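Local coordinates for protein tudor (Drosophila melanogaster, PDB 3NTK) that binds methylarginine-bearing Aubergine through this last extended Tudor domain, may act in piRNA metabolism, and is needed in oogenesis for primordial germ cells, at residues A[26-31]-A[82-87]; A[80-83]-A[88-91]; A[124-129]-A[160-165]. All coordinates share one frame; numbering follows the deposited sequence.

Contact 1: residues A[26-31]-A[82-87]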
loop_
_atom_site.group_PDB
_atom_site.type_symbol
_atom_site.label_atom_id
_atom_site.label_comp_id
_atom_site.label_asym_id
_atom_site.label_seq_id
_atom_site.Cartn_x
_atom_site.Cartn_y
_atom_site.Cartn_z
ATOM N N PRO A 26 -4.731 11.038 -8.276
ATOM C CA PRO A 26 -4.663 12.504 -8.193
ATOM C C PRO A 26 -4.445 12.986 -6.760
ATOM O O PRO A 26 -3.571 13.815 -6.501
ATOM C CB PRO A 26 -6.018 12.944 -8.744
ATOM C CG PRO A 26 -6.347 11.848 -9.732
ATOM C CD PRO A 26 -5.963 10.608 -8.963
ATOM N N ALA A 27 -5.247 12.464 -5.836
ATOM C CA ALA A 27 -5.140 12.842 -4.429
ATOM C C ALA A 27 -3.768 12.475 -3.874
ATOM O O ALA A 27 -3.165 13.242 -3.122
ATOM C CB ALA A 27 -6.241 12.166 -3.617
ATOM N N LEU A 28 -3.266 11.303 -4.252
ATOM C CA LEU A 28 -1.956 10.869 -3.784
ATOM C C LEU A 28 -0.858 11.794 -4.303
ATOM O O LEU A 28 0.084 12.126 -3.577
ATOM C CB LEU A 28 -1.669 9.434 -4.238
ATOM C CG LEU A 28 -0.285 8.898 -3.854
ATOM C CD1 LEU A 28 -0.125 8.933 -2.340
ATOM C CD2 LEU A 28 -0.111 7.475 -4.379
ATOM N N GLU A 29 -0.978 12.210 -5.562
ATOM C CA GLU A 29 0.014 13.100 -6.155
ATOM C C GLU A 29 -0.016 14.459 -5.466
ATOM O O GLU A 29 1.021 15.109 -5.319
ATOM C CB GLU A 29 -0.241 13.263 -7.655
ATOM C CG GLU A 29 -0.120 11.965 -8.437
ATOM C CD GLU A 29 -0.136 12.185 -9.937
ATOM O OE1 GLU A 29 -1.088 12.834 -10.430
ATOM O OE2 GLU A 29 0.801 11.707 -10.620
ATOM N N GLN A 30 -1.206 14.887 -5.048
ATOM C CA GLN A 30 -1.349 16.156 -4.343
ATOM C C GLN A 30 -0.694 16.003 -2.974
ATOM O O GLN A 30 0.040 16.881 -2.526
ATOM C CB GLN A 30 -2.829 16.528 -4.168
ATOM C CG GLN A 30 -3.038 17.775 -3.303
ATOM C CD GLN A 30 -4.500 18.163 -3.142
ATOM O OE1 GLN A 30 -5.187 18.462 -4.119
ATOM N NE2 GLN A 30 -4.979 18.167 -1.902
ATOM N N MET A 31 -0.960 14.879 -2.311
ATOM C CA MET A 31 -0.374 14.616 -0.999
ATOM C C MET A 31 1.149 14.632 -1.091
ATOM O O MET A 31 1.828 15.290 -0.303
ATOM C CB MET A 31 -0.833 13.254 -0.471
ATOM C CG MET A 31 -0.130 12.809 0.813
ATOM S SD MET A 31 -0.335 13.982 2.172
ATOM C CE MET A 31 -2.076 13.733 2.537
ATOM N N PHE A 82 4.134 2.553 5.654
ATOM C CA PHE A 82 3.864 3.717 4.821
ATOM C C PHE A 82 2.463 3.541 4.248
ATOM O O PHE A 82 2.248 2.822 3.271
ATOM C CB PHE A 82 4.935 3.822 3.738
ATOM C CG PHE A 82 6.305 4.095 4.294
ATOM C CD1 PHE A 82 6.586 5.314 4.907
ATOM C CD2 PHE A 82 7.304 3.129 4.237
ATOM C CE1 PHE A 82 7.850 5.566 5.457
ATOM C CE2 PHE A 82 8.565 3.372 4.783
ATOM C CZ PHE A 82 8.837 4.594 5.394
ATOM N N ILE A 83 1.507 4.207 4.882
ATOM C CA ILE A 83 0.105 4.073 4.515
ATOM C C ILE A 83 -0.289 4.343 3.070
ATOM O O ILE A 83 -1.290 3.809 2.592
ATOM C CB ILE A 83 -0.784 4.936 5.427
ATOM C CG1 ILE A 83 -0.474 6.421 5.224
ATOM C CG2 ILE A 83 -0.568 4.528 6.885
ATOM C CD1 ILE A 83 -1.465 7.335 5.935
ATOM N N ASP A 84 0.476 5.161 2.363
ATOM C CA ASP A 84 0.110 5.450 0.986
ATOM C C ASP A 84 0.795 4.531 -0.018
ATOM O O ASP A 84 0.477 4.563 -1.204
ATOM C CB ASP A 84 0.406 6.914 0.657
ATOM C CG ASP A 84 -0.344 7.871 1.572
ATOM O OD1 ASP A 84 -1.540 7.611 1.838
ATOM O OD2 ASP A 84 0.255 8.873 2.025
ATOM N N PHE A 85 1.710 3.694 0.461
ATOM C CA PHE A 85 2.432 2.791 -0.432
ATOM C C PHE A 85 2.431 1.324 -0.018
ATOM O O PHE A 85 2.998 0.471 -0.707
ATOM C CB PHE A 85 3.860 3.304 -0.629
ATOM C CG PHE A 85 3.918 4.645 -1.301
ATOM C CD1 PHE A 85 3.711 5.814 -0.573
ATOM C CD2 PHE A 85 4.099 4.737 -2.678
ATOM C CE1 PHE A 85 3.680 7.054 -1.205
ATOM C CE2 PHE A 85 4.069 5.969 -3.319
ATOM C CZ PHE A 85 3.858 7.132 -2.581
ATOM N N GLY A 86 1.799 1.035 1.113
ATOM C CA GLY A 86 1.679 -0.334 1.581
ATOM C C GLY A 86 2.892 -1.130 2.027
ATOM O O GLY A 86 2.762 -2.329 2.278
ATOM N N ASN A 87 4.047 -0.484 2.143
ATOM C CA ASN A 87 5.266 -1.177 2.558
ATOM C C ASN A 87 5.709 -0.825 3.978
ATOM O O ASN A 87 5.406 0.257 4.481
ATOM C CB ASN A 87 6.402 -0.897 1.571
ATOM C CG ASN A 87 6.861 0.547 1.605
ATOM O OD1 ASN A 87 6.057 1.470 1.482
ATOM N ND2 ASN A 87 8.163 0.751 1.773
#
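In this extended Tudor domain, Leu28 and Met31 of helix 25-38 pack against Asp84 and Phe85, which lie in the turn between strands 78-82 and 87-95 of the Tudor core. Leu28 does most of the touching. Its CG lies anti to the backbone N (chi1 177°), which extends the isobutyl fork from the helix toward the turn. One branch, CD1, comes to 3.7 Å from Asp84 CB and 4.1 Å from Asp84 CG, so the apolar root of the aspartate is what the leucine covers; the two side chains run past each other in opposite directions. The other branch, CD2, approaches the ring of Phe85 obliquely, 4.4 Å from CZ, a looser contact. Met31 crosses Asp84 at about a right angle, with its CG 4.1 Å from Asp84 OD2. The buried carboxylate is satisfied from outside the two segments: OD1 accepts the backbone N-H of Tyr107 and makes a salt bridge with Arg66 NH2. The ends of the turn are joined by the bond from Phe82 N to Asn87 O, 2.9 Å. Phe82 and Phe85 both meet the ring of Tyr65, and Phe82 also meets Phe58, a clustering consistent with the aromatic cage of methylarginine-reading Tudor domains. The helix thus lies over the turn, with Gln20 of strand 16-21 touching both Leu28 and Phe85, and Met31 touching Arg66 of strand 63-72.

Contact 2: residues A[80-83]-A[88-91]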
loop_
_atom_site.group_PDB
_atom_site.type_symbol
_atom_site.label_atom_id
_atom_site.label_comp_id
_atom_site.label_asym_id
_atom_site.label_seq_id
_atom_site.Cartn_x
_atom_site.Cartn_y
_atom_site.Cartn_z
ATOM N N VAL A 80 7.805 1.042 10.718
ATOM C CA VAL A 80 6.648 1.814 10.306
ATOM C C VAL A 80 5.994 1.229 9.069
ATOM O O VAL A 80 6.588 0.423 8.355
ATOM C CB VAL A 80 7.024 3.282 10.000
ATOM C CG1 VAL A 80 7.715 3.901 11.207
ATOM C CG2 VAL A 80 7.926 3.350 8.769
ATOM N N HIS A 81 4.758 1.640 8.839
ATOM C CA HIS A 81 4.002 1.216 7.677
ATOM C C HIS A 81 3.674 2.480 6.900
ATOM O O HIS A 81 3.033 3.392 7.431
ATOM C CB HIS A 81 2.706 0.526 8.095
ATOM C CG HIS A 81 1.885 0.050 6.940
ATOM N ND1 HIS A 81 0.797 0.746 6.461
ATOM C CD2 HIS A 81 2.020 -1.034 6.139
ATOM C CE1 HIS A 81 0.295 0.111 5.417
ATOM N NE2 HIS A 81 1.020 -0.973 5.200
ATOM N N PHE A 82 4.134 2.553 5.654
ATOM C CA PHE A 82 3.864 3.717 4.821
ATOM C C PHE A 82 2.463 3.541 4.248
ATOM O O PHE A 82 2.248 2.822 3.271
ATOM C CB PHE A 82 4.935 3.822 3.738
ATOM C CG PHE A 82 6.305 4.095 4.294
ATOM C CD1 PHE A 82 6.586 5.314 4.907
ATOM C CD2 PHE A 82 7.304 3.129 4.237
ATOM C CE1 PHE A 82 7.850 5.566 5.457
ATOM C CE2 PHE A 82 8.565 3.372 4.783
ATOM C CZ PHE A 82 8.837 4.594 5.394
ATOM N N ILE A 83 1.507 4.207 4.882
ATOM C CA ILE A 83 0.105 4.073 4.515
ATOM C C ILE A 83 -0.289 4.343 3.070
ATOM O O ILE A 83 -1.290 3.809 2.592
ATOM C CB ILE A 83 -0.784 4.936 5.427
ATOM C CG1 ILE A 83 -0.474 6.421 5.224
ATOM C CG2 ILE A 83 -0.568 4.528 6.885
ATOM C CD1 ILE A 83 -1.465 7.335 5.935
ATOM N N ASN A 88 6.429 -1.744 4.618
ATOM C CA ASN A 88 6.935 -1.517 5.965
ATOM C C ASN A 88 8.453 -1.420 5.936
ATOM O O ASN A 88 9.110 -2.028 5.090
ATOM C CB ASN A 88 6.522 -2.661 6.894
ATOM C CG ASN A 88 5.040 -2.661 7.188
ATOM O OD1 ASN A 88 4.222 -2.564 6.283
ATOM N ND2 ASN A 88 4.688 -2.776 8.460
ATOM N N ALA A 89 9.008 -0.656 6.867
ATOM C CA ALA A 89 10.450 -0.489 6.939
ATOM C C ALA A 89 10.841 0.050 8.301
ATOM O O ALA A 89 10.030 0.664 8.993
ATOM C CB ALA A 89 10.914 0.466 5.853
ATOM N N VAL A 90 12.086 -0.202 8.687
ATOM C CA VAL A 90 12.605 0.274 9.960
ATOM C C VAL A 90 13.311 1.584 9.650
ATOM O O VAL A 90 14.094 1.657 8.704
ATOM C CB VAL A 90 13.629 -0.715 10.555
ATOM C CG1 VAL A 90 14.218 -0.144 11.839
ATOM C CG2 VAL A 90 12.961 -2.057 10.825
ATOM N N THR A 91 13.023 2.618 10.432
ATOM C CA THR A 91 13.636 3.922 10.211
ATOM C C THR A 91 13.917 4.638 11.527
ATOM O O THR A 91 13.436 4.228 12.577
ATOM C CB THR A 91 12.732 4.817 9.332
ATOM O OG1 THR A 91 13.388 6.067 9.082
ATOM C CG2 THR A 91 11.400 5.078 10.024
#
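Val80 pairs with Ala89 and His81 with Asn88 across the antiparallel beta hairpin of strands 78-82 and 87-95 in the Tudor core. The short segments are strongly twisted, their directions 129° apart. Val80 and Ala89 form a hydrogen-bonded pair, in which Val80 N donates to Ala89 O almost straight (2.8 Å, 177° at the hydrogen) and Ala89 N returns a bond of 3.0 Å to Val80 O. On the face carrying Val80 and Ala89, Val80 crosses Thr91 at a slant, its CG1 meeting Thr91 CG2 at 4.0 Å. With OG1 anti to the backbone N and bonded to Gln57 O on strand 53-58, CG2 is the branch of Thr91 turned to Val80. The ring of Phe82 is held from two directions: Val80 CG2 lies 3.7 Å above one face, displaced toward the rim, while the methyl of Ala89 arrives at the edge, CB to CE2 3.9 Å. His81 and Asn88 form the next, non-hydrogen-bonded pair on the other face, where Asn88 ND2 bonds to Glu79 OE2. Their alpha carbons are only 4.4 Å apart. Beside that pair, Val80 O also receives a CA-H...O contact from Asn88 CA at 3.1 Å, bent to 133° at the hydrogen.

Contact 3: residues A[124-129]-A[160-165]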
loop_
_atom_site.group_PDB
_atom_site.type_symbol
_atom_site.label_atom_id
_atom_site.label_comp_id
_atom_site.label_asym_id
_atom_site.label_seq_id
_atom_site.Cartn_x
_atom_site.Cartn_y
_atom_site.Cartn_z
ATOM N N ALA A 124 0.371 -20.205 -6.641
ATOM C CA ALA A 124 1.826 -20.329 -6.640
ATOM C C ALA A 124 2.511 -19.542 -7.750
ATOM O O ALA A 124 3.618 -19.038 -7.566
ATOM C CB ALA A 124 2.224 -21.814 -6.727
ATOM N N LEU A 125 1.849 -19.435 -8.896
ATOM C CA LEU A 125 2.396 -18.730 -10.053
ATOM C C LEU A 125 2.159 -17.218 -10.012
ATOM O O LEU A 125 2.880 -16.446 -10.650
ATOM C CB LEU A 125 1.768 -19.289 -11.332
ATOM C CG LEU A 125 2.619 -19.466 -12.595
ATOM C CD1 LEU A 125 1.680 -19.549 -13.786
ATOM C CD2 LEU A 125 3.592 -18.319 -12.774
ATOM N N LEU A 126 1.143 -16.792 -9.270
ATOM C CA LEU A 126 0.830 -15.370 -9.203
ATOM C C LEU A 126 1.987 -14.498 -8.737
ATOM O O LEU A 126 2.154 -13.386 -9.227
ATOM C CB LEU A 126 -0.396 -15.136 -8.313
ATOM C CG LEU A 126 -1.677 -14.832 -9.090
ATOM C CD1 LEU A 126 -2.847 -14.641 -8.123
ATOM C CD2 LEU A 126 -1.465 -13.573 -9.929
ATOM N N GLN A 127 2.785 -14.994 -7.799
ATOM C CA GLN A 127 3.922 -14.227 -7.292
ATOM C C GLN A 127 4.831 -13.752 -8.430
ATOM O O GLN A 127 5.126 -12.561 -8.547
ATOM C CB GLN A 127 4.740 -15.074 -6.315
ATOM C CG GLN A 127 5.846 -14.300 -5.618
ATOM C CD GLN A 127 5.319 -13.385 -4.528
ATOM O OE1 GLN A 127 6.020 -12.487 -4.064
ATOM N NE2 GLN A 127 4.085 -13.620 -4.102
ATOM N N SER A 128 5.267 -14.688 -9.270
ATOM C CA SER A 128 6.149 -14.362 -10.390
ATOM C C SER A 128 5.440 -13.578 -11.493
ATOM O O SER A 128 6.059 -12.779 -12.198
ATOM C CB SER A 128 6.757 -15.645 -10.971
ATOM O OG SER A 128 5.763 -16.478 -11.540
ATOM N N PHE A 129 4.142 -13.801 -11.647
ATOM C CA PHE A 129 3.378 -13.096 -12.665
ATOM C C PHE A 129 3.298 -11.614 -12.299
ATOM O O PHE A 129 3.475 -10.740 -13.149
ATOM C CB PHE A 129 1.973 -13.705 -12.773
ATOM C CG PHE A 129 1.112 -13.076 -13.832
ATOM C CD1 PHE A 129 0.379 -11.924 -13.561
ATOM C CD2 PHE A 129 1.032 -13.639 -15.104
ATOM C CE1 PHE A 129 -0.425 -11.341 -14.540
ATOM C CE2 PHE A 129 0.233 -13.063 -16.089
ATOM C CZ PHE A 129 -0.499 -11.911 -15.805
ATOM N N LYS A 160 -9.630 -9.344 -17.773
ATOM C CA LYS A 160 -9.970 -10.767 -17.803
ATOM C C LYS A 160 -9.604 -11.388 -16.455
ATOM O O LYS A 160 -8.618 -10.988 -15.835
ATOM C CB LYS A 160 -9.196 -11.483 -18.912
ATOM C CG LYS A 160 -9.459 -10.948 -20.309
ATOM C CD LYS A 160 -10.913 -11.125 -20.704
ATOM C CE LYS A 160 -11.207 -10.420 -22.019
ATOM N NZ LYS A 160 -10.957 -8.954 -21.907
ATOM N N ASN A 161 -10.399 -12.355 -15.996
ATOM C CA ASN A 161 -10.108 -13.017 -14.725
ATOM C C ASN A 161 -8.650 -13.465 -14.748
ATOM O O ASN A 161 -8.206 -14.103 -15.704
ATOM C CB ASN A 161 -11.028 -14.220 -14.518
ATOM C CG ASN A 161 -12.384 -13.831 -13.963
ATOM O OD1 ASN A 161 -12.489 -13.342 -12.838
ATOM N ND2 ASN A 161 -13.431 -14.049 -14.750
ATOM N N ILE A 162 -7.911 -13.120 -13.696
ATOM C CA ILE A 162 -6.495 -13.448 -13.603
ATOM C C ILE A 162 -6.163 -14.902 -13.955
ATOM O O ILE A 162 -5.179 -15.166 -14.646
ATOM C CB ILE A 162 -5.950 -13.107 -12.189
ATOM C CG1 ILE A 162 -4.428 -13.260 -12.159
ATOM C CG2 ILE A 162 -6.610 -13.985 -11.150
ATOM C CD1 ILE A 162 -3.698 -12.261 -13.035
ATOM N N SER A 163 -6.989 -15.836 -13.497
ATOM C CA SER A 163 -6.763 -17.253 -13.770
ATOM C C SER A 163 -6.664 -17.540 -15.270
ATOM O O SER A 163 -5.986 -18.481 -15.687
ATOM C CB SER A 163 -7.888 -18.089 -13.154
ATOM O OG SER A 163 -7.714 -19.466 -13.430
ATOM N N GLU A 164 -7.338 -16.729 -16.079
ATOM C CA GLU A 164 -7.303 -16.914 -17.524
ATOM C C GLU A 164 -5.979 -16.453 -18.122
ATOM O O GLU A 164 -5.526 -16.999 -19.125
ATOM C CB GLU A 164 -8.447 -16.147 -18.192
ATOM C CG GLU A 164 -8.481 -16.309 -19.702
ATOM C CD GLU A 164 -9.556 -15.467 -20.360
ATOM O OE1 GLU A 164 -10.730 -15.569 -19.941
ATOM O OE2 GLU A 164 -9.225 -14.706 -21.296
ATOM N N LYS A 165 -5.356 -15.452 -17.504
ATOM C CA LYS A 165 -4.090 -14.927 -18.003
ATOM C C LYS A 165 -2.886 -15.725 -17.512
ATOM O O LYS A 165 -1.769 -15.526 -17.988
ATOM C CB LYS A 165 -3.937 -13.455 -17.607
ATOM C CG LYS A 165 -5.177 -12.621 -17.885
ATOM C CD LYS A 165 -5.568 -12.628 -19.356
ATOM C CE LYS A 165 -4.597 -11.824 -20.196
ATOM N NZ LYS A 165 -5.132 -11.607 -21.570
#
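Leu126 and Phe129, one helical turn apart on helix 120-131, receive Ile162 and Lys165 from the short C-terminal helical turn, where the chain leaves strand 160-161. Both elements sit beside the mixed sheet that includes strand 151-157, consistent with the OB-fold part of the extended Tudor domain. The disulfide Cys121-Cys169 adds a covalent tie between the start of the longer helix and the C-terminus.

The apolar contacts come first. Ile162 reaches across with its CG1 arm, which stands anti to the backbone N (chi1 -172°) and carries CD1 toward the longer helix. CG1 lies 3.7 Å from Leu126 CD2, and the terminal CD1 lies 4.0 Å from that same methyl and 3.7 Å from Phe129 CE1. Ile162 CD1 thereby touches both the leucine branch and the ring. On the far part of the ring, Phe129 CZ is 4.2 Å from Lys165 CB, while the lysine chain bends and leads its end away.

The Phe129 ring has further contacts. Lys165 O lies 3.7 Å from Phe129 CE2, approaching obliquely. Outside the segments Phe129 also meets Tyr157 edge-to-face and Arg133 in a cation-pi contact. Replacing Phe129 with an alanine would probably open a gap beside Ile162 CD1 and leave Arg133 without its aromatic partner.

Hydrogen bonds work within the helix or beside the contact. Leu125 O accepts two donors, Phe129 N at 3.1 Å and Ser128 OG at 3.0 Å, and Ser163 OG is paired with Asp122 OD2. With no bond or salt bridge linking the two segments directly, this interface depends on shape and apolar burial.

How the contacts relate
Contacts 1 and 2 are neighbours in the Tudor core, their centres 13 Å apart, and they share Phe82 and Ile83: contact 2 is the hairpin's strand pairing, and in contact 1 helix 25-38 packs on the turn that joins the strands. The two also touch directly, Gly86 and Asn87 of contact 1 packing against His81 of contact 2, and both border the probable methylarginine cage. Contact 3 is separate, its centre about 26 Å from that of contact 1 and 28 Å from that of contact 2, with nearest atoms about 12 and 14 Å away. It closes the C-terminal end of the chain, across the chain's centre from contact 2.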